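Local coordinates for protein pyrethroid hydrolase (Sphingobium faniae, PDB 5Y5R) that hydrolyses the ester bond of pyrethroid insecticides such as cypermethrin and permethrin, as a carboxylesterase of the alpha/beta hydrolase superfamily, at residues N183-E186 and G187-E191; Q210-M213 and Q214-F217. All coordinates share one frame; numbering follows the deposited sequence.

Interaction 1: residues N183-E186 and G187-E191; sequences NPME and GRALE
M185, a selenomethionine, reaches over the turn that follows it and meets A189 and L190. Beyond CB, the touching begins at CG. M185 CG, anti to its own carbonyl carbon (chi1 -82°), comes within 4.0 Å of A189 CB. The chain runs straight on to SE and then bends at chi3. That bend brings M185 CE to 3.7 Å from L190 CD2, where the two side chains cross obliquely. M185 CE also lies 3.3 Å from A189 O, so the terminal methyl sits against both backbone and side chain.

The backbone itself closes the turn. A189 N donates to E186 O at 3.2 Å. The bond is bent, with an N-H...O angle of 142°. G187 takes a positive phi, which favours glycine, and a CB there would clash with E186 C. On the incoming side, M185 N donates to N183 OD1 at 2.8 Å. N183 ND2 is held by T106 O, and E186 N by Q89 OE1 of helix 80-90. M185 and A189 also touch that helix. The contact therefore joins an Asx turn at N183 to a turn whose residues 188-191 have helical backbone angles, in the loop leading to strand 194-199 of the alpha/beta hydrolase sheet.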
loop_
_atom_site.group_PDB
_atom_site.type_symbol
_atom_site.label_atom_id
_atom_site.label_comp_id
_atom_site.label_asym_id
_atom_site.label_seq_id
_atom_site.Cartn_x
_atom_site.Cartn_y
_atom_site.Cartn_z
ATOM N N ASN A 183 -7.465 5.025 -11.323
ATOM C CA ASN A 183 -6.482 4.058 -11.807
ATOM C C ASN A 183 -6.356 4.155 -13.316
ATOM O O ASN A 183 -7.349 3.965 -14.016
ATOM C CB ASN A 183 -6.846 2.638 -11.400
ATOM C CG ASN A 183 -5.804 1.621 -11.859
ATOM O OD1 ASN A 183 -4.776 1.982 -12.425
ATOM N ND2 ASN A 183 -6.040 0.363 -11.562
ATOM N N PRO A 184 -5.190 4.506 -13.849
ATOM C CA PRO A 184 -5.011 4.585 -15.300
ATOM C C PRO A 184 -4.542 3.292 -15.957
ATOM O O PRO A 184 -4.205 3.319 -17.144
ATOM C CB PRO A 184 -3.939 5.665 -15.427
ATOM C CG PRO A 184 -3.056 5.393 -14.233
ATOM C CD PRO A 184 -3.973 4.890 -13.130
HETATM N N MSE A 185 -4.500 2.181 -15.237
HETATM C CA MSE A 185 -3.988 0.952 -15.836
HETATM C C MSE A 185 -4.765 0.549 -17.068
HETATM O O MSE A 185 -5.989 0.407 -17.023
HETATM C CB MSE A 185 -4.014 -0.184 -14.831
HETATM C CG MSE A 185 -2.836 -0.176 -13.912
HETATM SE SE MSE A 185 -3.131 -1.472 -12.554
HETATM C CE MSE A 185 -2.839 -3.028 -13.707
ATOM N N GLU A 186 -4.046 0.372 -18.176
ATOM C CA GLU A 186 -4.663 -0.087 -19.406
ATOM C C GLU A 186 -3.698 -0.999 -20.147
ATOM O O GLU A 186 -2.477 -0.949 -19.937
ATOM C CB GLU A 186 -5.041 1.085 -20.307
ATOM C CG GLU A 186 -3.851 1.813 -20.860
ATOM C CD GLU A 186 -4.233 3.044 -21.648
ATOM O OE1 GLU A 186 -5.304 3.638 -21.382
ATOM O OE2 GLU A 186 -3.454 3.419 -22.547
ATOM N N GLY A 187 -4.265 -1.820 -21.041
ATOM C CA GLY A 187 -3.439 -2.563 -21.965
ATOM C C GLY A 187 -2.372 -3.421 -21.321
ATOM O O GLY A 187 -2.648 -4.425 -20.659
ATOM N N ARG A 188 -1.130 -3.002 -21.526
ATOM C CA ARG A 188 0.005 -3.824 -21.141
ATOM C C ARG A 188 0.053 -4.041 -19.633
ATOM O O ARG A 188 0.302 -5.162 -19.170
ATOM C CB ARG A 188 1.266 -3.109 -21.631
ATOM C CG ARG A 188 2.471 -3.935 -21.957
ATOM C CD ARG A 188 3.594 -2.967 -22.260
ATOM N NE ARG A 188 4.905 -3.573 -22.079
ATOM C CZ ARG A 188 6.032 -3.038 -22.539
ATOM N NH1 ARG A 188 5.994 -1.889 -23.206
ATOM N NH2 ARG A 188 7.189 -3.657 -22.335
ATOM N N ALA A 189 -0.292 -3.008 -18.856
ATOM C CA ALA A 189 -0.258 -3.104 -17.400
ATOM C C ALA A 189 -1.196 -4.171 -16.849
ATOM O O ALA A 189 -0.912 -4.757 -15.796
ATOM C CB ALA A 189 -0.602 -1.748 -16.785
ATOM N N LEU A 190 -2.318 -4.428 -17.523
ATOM C CA LEU A 190 -3.256 -5.437 -17.041
ATOM C C LEU A 190 -2.775 -6.870 -17.277
ATOM O O LEU A 190 -3.418 -7.811 -16.800
ATOM C CB LEU A 190 -4.625 -5.226 -17.680
ATOM C CG LEU A 190 -5.292 -3.915 -17.237
ATOM C CD1 LEU A 190 -6.487 -3.629 -18.130
ATOM C CD2 LEU A 190 -5.719 -4.039 -15.797
ATOM N N GLU A 191 -1.654 -7.059 -17.961
ATOM C CA GLU A 191 -1.062 -8.384 -18.062
ATOM C C GLU A 191 -0.105 -8.669 -16.921
ATOM O O GLU A 191 0.353 -9.802 -16.765
ATOM C CB GLU A 191 -0.286 -8.520 -19.372
ATOM C CG GLU A 191 -0.907 -7.811 -20.543
ATOM C CD GLU A 191 -0.471 -8.407 -21.831
ATOM O OE1 GLU A 191 -1.132 -9.359 -22.271
ATOM O OE2 GLU A 191 0.526 -7.939 -22.409
#

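Interaction 2: residues Q210-M213 and Q214-F217; sequences QRQM and QKEF
The last two turns of helix 207-216 carry this contact, within the beta-alpha-beta unit that links strands 194-199 and 222-226. Q214 N donates to Q210 O at 3.2 Å, K215 N to R211 O and E216 N to Q212 O, as in a regular alpha-helix. At the C-terminal end the pattern weakens: F217 N bonds M213 O weakly and also Q214 O, and E216 N adds a weak bond to M213 O.

The main side-chain bond spans one turn. Q212 NE2 donates to E216 OE1 at 2.9 Å, with an N-H...O angle of 161°. The oxygen is met on its anti side, close to the carboxylate plane, and it lies near the amide plane of Q212. The two flat groups are still turned 73° apart. Q212 CG is anti to the backbone N (chi1 -171°), and a bend at chi2 brings the amide round to E216. Q212 OE1 bonds N122, while E216 OE2 forms a salt bridge with R123. With an alanine here instead of E216, R123 would probably lose this charged mate and the Q212 amide would be freer to turn.

Nearer the sheet, Q214 NE2 makes a weak second bond to Q210 O at 3.3 Å. The Q214 side chain runs beside that of R211, which salt-bridges E198. Q210 turns its own amide to A199 N and L205 O. The Q212 amide and E216 carboxylate thus each use one end within the helix and the other on N122 or R123, which is likely to limit their rotation.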
loop_
_atom_site.group_PDB
_atom_site.type_symbol
_atom_site.label_atom_id
_atom_site.label_comp_id
_atom_site.label_asym_id
_atom_site.label_seq_id
_atom_site.Cartn_x
_atom_site.Cartn_y
_atom_site.Cartn_z
ATOM N N GLN A 210 -12.231 -5.701 1.127
ATOM C CA GLN A 210 -11.105 -6.310 0.447
ATOM C C GLN A 210 -11.589 -7.245 -0.638
ATOM O O GLN A 210 -11.154 -7.153 -1.789
ATOM C CB GLN A 210 -10.243 -7.058 1.456
ATOM C CG GLN A 210 -9.464 -6.148 2.372
ATOM C CD GLN A 210 -8.750 -6.908 3.438
ATOM O OE1 GLN A 210 -7.782 -7.651 3.163
ATOM N NE2 GLN A 210 -9.238 -6.780 4.666
ATOM N N ARG A 211 -12.503 -8.156 -0.283
ATOM C CA ARG A 211 -12.953 -9.143 -1.269
ATOM C C ARG A 211 -13.813 -8.511 -2.360
ATOM O O ARG A 211 -13.852 -9.022 -3.487
ATOM C CB ARG A 211 -13.713 -10.296 -0.588
ATOM C CG ARG A 211 -12.834 -11.165 0.316
ATOM C CD ARG A 211 -13.557 -12.132 1.260
ATOM N NE ARG A 211 -12.568 -12.982 1.932
ATOM C CZ ARG A 211 -12.778 -13.816 2.953
ATOM N NH1 ARG A 211 -11.748 -14.482 3.462
ATOM N NH2 ARG A 211 -13.974 -13.990 3.482
ATOM N N GLN A 212 -14.505 -7.413 -2.040
ATOM C CA GLN A 212 -15.308 -6.712 -3.033
ATOM C C GLN A 212 -14.417 -6.056 -4.070
ATOM O O GLN A 212 -14.721 -6.062 -5.270
ATOM C CB GLN A 212 -16.203 -5.687 -2.317
ATOM C CG GLN A 212 -17.248 -5.031 -3.191
ATOM C CD GLN A 212 -18.339 -6.007 -3.570
ATOM O OE1 GLN A 212 -18.777 -6.811 -2.742
ATOM N NE2 GLN A 212 -18.788 -5.939 -4.813
HETATM N N MSE A 213 -13.282 -5.525 -3.638
HETATM C CA MSE A 213 -12.335 -4.952 -4.569
HETATM C C MSE A 213 -11.743 -6.002 -5.510
HETATM O O MSE A 213 -11.662 -5.776 -6.719
HETATM C CB MSE A 213 -11.240 -4.217 -3.793
HETATM C CG MSE A 213 -11.796 -2.924 -3.232
HETATM SE SE MSE A 213 -10.487 -1.806 -2.312
HETATM C CE MSE A 213 -10.040 -2.967 -0.851
ATOM N N GLN A 214 -11.325 -7.145 -4.965
ATOM C CA GLN A 214 -10.900 -8.238 -5.848
ATOM C C GLN A 214 -11.997 -8.585 -6.843
ATOM O O GLN A 214 -11.744 -8.702 -8.047
ATOM C CB GLN A 214 -10.522 -9.477 -5.033
ATOM C CG GLN A 214 -9.375 -9.242 -4.121
ATOM C CD GLN A 214 -9.215 -10.336 -3.107
ATOM O OE1 GLN A 214 -8.880 -11.483 -3.435
ATOM N NE2 GLN A 214 -9.461 -10.000 -1.864
ATOM N N LYS A 215 -13.234 -8.661 -6.361
ATOM C CA LYS A 215 -14.351 -9.083 -7.197
ATOM C C LYS A 215 -14.581 -8.126 -8.368
ATOM O O LYS A 215 -14.977 -8.563 -9.459
ATOM C CB LYS A 215 -15.608 -9.215 -6.334
ATOM C CG LYS A 215 -16.842 -9.588 -7.100
ATOM C CD LYS A 215 -18.039 -9.864 -6.209
ATOM C CE LYS A 215 -18.940 -10.902 -6.897
ATOM N NZ LYS A 215 -19.592 -10.340 -8.113
ATOM N N GLU A 216 -14.404 -6.807 -8.150
ATOM C CA GLU A 216 -14.715 -5.819 -9.183
ATOM C C GLU A 216 -13.534 -5.483 -10.095
ATOM O O GLU A 216 -13.731 -4.786 -11.096
ATOM C CB GLU A 216 -15.248 -4.533 -8.530
ATOM C CG GLU A 216 -16.625 -4.722 -7.887
ATOM C CD GLU A 216 -17.245 -3.462 -7.291
ATOM O OE1 GLU A 216 -18.119 -3.616 -6.412
ATOM O OE2 GLU A 216 -16.829 -2.325 -7.596
ATOM N N PHE A 217 -12.313 -5.974 -9.802
ATOM C CA PHE A 217 -11.201 -5.719 -10.715
ATOM C C PHE A 217 -11.295 -6.657 -11.914
ATOM O O PHE A 217 -11.556 -7.850 -11.746
ATOM C CB PHE A 217 -9.845 -5.922 -10.022
ATOM C CG PHE A 217 -8.665 -5.414 -10.827
ATOM C CD1 PHE A 217 -8.216 -4.099 -10.712
ATOM C CD2 PHE A 217 -8.010 -6.240 -11.702
ATOM C CE1 PHE A 217 -7.133 -3.661 -11.457
ATOM C CE2 PHE A 217 -6.948 -5.796 -12.452
ATOM C CZ PHE A 217 -6.495 -4.508 -12.321
#

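Interactions 1 and 2 follow one another along the chain, separated by strand 194-199 and the loop that carries D202, with centres about 17 Å apart. They meet at the ring of F217, just past the end of helix 207-216. L190 CD2 packs 3.6 Å from F217 CZ, and M185 CE lies 4.2 Å from F217 CZ. N183 ND2 approaches F217 CE1 at 4.2 Å. Interaction 1 lies away from the active site and the ligand. Interaction 2 comes much nearer: the side chain of Q210 is about 4 Å from that of D202 and about 7 Å from that of H230, two likely members of the charge-relay system. The M213 side chain is about 7 Å from the bound pyrethroid.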